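Cbs-cp12 (Microcystis aeruginosa PCC 7806, PDB 5NMU) joins a pair of CBS domains to a CP12 domain, assembles as a hexamer, and probably takes part in redox regulation of photosynthesis. Local coordinates at the interface of chains A and B. Coordinates in Å, arbitrary orientation; residue numbers count along the deposited sequence, not the author numbering. Chains: chain A/B, Cbs-cp12.

The interface of chains A and B. Residues chain A 28, 32, 58, 63, 69; chain B 124, 129-130.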
loop_
_atom_site.group_PDB
_atom_site.type_symbol
_atom_site.label_atom_id
_atom_site.label_comp_id
_atom_site.label_asym_id
_atom_site.label_seq_id
_atom_site.Cartn_x
_atom_site.Cartn_y
_atom_site.Cartn_z
ATOM N N VAL A 28 -8.841 -18.684 19.126
ATOM C CA VAL A 28 -8.988 -19.649 18.056
ATOM C C VAL A 28 -10.030 -20.687 18.408
ATOM O O VAL A 28 -10.844 -21.056 17.564
ATOM C CB VAL A 28 -7.642 -20.296 17.681
ATOM C CG1 VAL A 28 -7.829 -21.454 16.733
ATOM C CG2 VAL A 28 -6.762 -19.250 17.006
ATOM N N LYS A 32 -13.382 -21.403 16.290
ATOM C CA LYS A 32 -13.734 -22.699 15.718
ATOM C C LYS A 32 -15.074 -23.252 16.228
ATOM O O LYS A 32 -15.879 -23.772 15.468
ATOM C CB LYS A 32 -12.685 -23.733 16.053
ATOM C CG LYS A 32 -11.359 -23.427 15.428
ATOM C CD LYS A 32 -10.342 -24.446 15.903
ATOM C CE LYS A 32 -10.715 -25.840 15.426
ATOM N NZ LYS A 32 -9.481 -26.629 15.349
ATOM N N ILE A 58 -5.069 -13.480 12.620
ATOM C CA ILE A 58 -4.574 -14.706 13.155
ATOM C C ILE A 58 -3.676 -15.456 12.142
ATOM O O ILE A 58 -2.569 -15.817 12.464
ATOM C CB ILE A 58 -5.690 -15.582 13.724
ATOM C CG1 ILE A 58 -6.270 -14.903 14.968
ATOM C CG2 ILE A 58 -5.143 -16.949 14.133
ATOM C CD1 ILE A 58 -7.623 -15.420 15.384
ATOM N N ALA A 63 -0.017 -17.583 12.414
ATOM C CA ALA A 63 0.312 -18.803 11.617
ATOM C C ALA A 63 1.439 -18.595 10.600
ATOM O O ALA A 63 2.344 -19.425 10.497
ATOM C CB ALA A 63 -0.923 -19.355 10.926
ATOM N N PRO A 69 0.376 -19.684 19.282
ATOM C CA PRO A 69 -0.810 -19.030 19.789
ATOM C C PRO A 69 -1.097 -19.223 21.280
ATOM O O PRO A 69 -1.892 -18.436 21.866
ATOM C CB PRO A 69 -1.948 -19.650 18.941
ATOM C CG PRO A 69 -1.295 -20.362 17.821
ATOM C CD PRO A 69 0.013 -20.804 18.391
ATOM N N LEU B 124 -7.927 -21.075 9.647
ATOM C CA LEU B 124 -8.306 -20.787 11.013
ATOM C C LEU B 124 -9.006 -21.991 11.637
ATOM O O LEU B 124 -8.682 -22.383 12.763
ATOM C CB LEU B 124 -9.227 -19.582 11.091
ATOM C CG LEU B 124 -9.859 -19.242 12.453
ATOM C CD1 LEU B 124 -8.775 -19.031 13.473
ATOM C CD2 LEU B 124 -10.712 -17.975 12.369
ATOM N N PHE B 129 -2.040 -25.219 13.476
ATOM C CA PHE B 129 -1.125 -24.144 13.881
ATOM C C PHE B 129 -1.134 -23.875 15.386
ATOM O O PHE B 129 -0.135 -23.396 15.917
ATOM C CB PHE B 129 -1.357 -22.829 13.053
ATOM C CG PHE B 129 -2.556 -22.027 13.471
ATOM C CD1 PHE B 129 -3.839 -22.405 13.085
ATOM C CD2 PHE B 129 -2.417 -20.903 14.273
ATOM C CE1 PHE B 129 -4.964 -21.650 13.457
ATOM C CE2 PHE B 129 -3.552 -20.133 14.642
ATOM C CZ PHE B 129 -4.824 -20.540 14.262
ATOM N N VAL B 130 -2.217 -24.201 16.094
ATOM C CA VAL B 130 -2.220 -24.016 17.564
ATOM C C VAL B 130 -1.349 -25.107 18.236
ATOM O O VAL B 130 -0.485 -24.837 19.050
ATOM C CB VAL B 130 -3.645 -24.029 18.145
ATOM C CG1 VAL B 130 -3.623 -23.859 19.665
ATOM C CG2 VAL B 130 -4.500 -22.915 17.510
HETATM O O HOH W 1 -7.666 -24.771 13.583
#
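Helices 24-34 and 55-63 of chain A, with the loop at A:Pro69, meet helix 120-126 of chain B and the loop at B:Phe129 and B:Val130 that follows it. Both chain A helices belong to the first CBS sequence and helix 120-126 to the second, so this is a contact between CBS pairs. It is one part of a two-fold symmetric interface, in which this patch recurs with the chains exchanged. The patch hides 224 Å² of protein surface.

The phenyl ring of B:Phe129 enters a groove between the two helices and the proline. The outer end of the ring makes the shortest carbon-carbon contacts of the patch: B:Phe129 CZ lies 3.6 Å from A:Val28 CG2, and B:Phe129 CE2 is equally near A:Ile58 CG2, whose side chain runs at about a right angle to that of the phenylalanine. A:Ile58 sends CG2 anti to its backbone N (chi1 -68° for CG1), which brings this short branch, and not the longer CD1 arm, against the ring. Nearer the root of the ring, B:Phe129 CD2 packs 3.8 Å from A:Pro69 CG, while A:Ala63 CB approaches B:Phe129 CG and CD2 at 4.0 Å. The ring is flanked on both sides: A:Val28 CG2 and A:Pro69 CG lie above one side of its plane, out at the rim, whereas A:Ala63 CB and A:Ile58 CG2 lie on the opposite side.

B:Val130 supports the ring from within its own chain, its CG2 lying 4.0 Å above the centre of the B:Phe129 face that A:Val28 and A:Pro69 flank. B:Val130 CG2 also meets A:Val28 CG1 tip to tip at 3.7 Å. A:Val28 CG1 touches the ring end as well, while CG2 meets both the ring end and B:Leu124. The leucine slides past A:Val28 in the opposite direction, B:Leu124 CD1 lying 4.1 Å from A:Val28 CG2.

At the margin, water 1 links the chains, 3.1 Å from the side-chain nitrogen NZ of A:Lys32 and 2.7 Å from B:Leu124 O. A bend at chi3 (64°) turns the lysine's end toward this water, beside the apolar cluster.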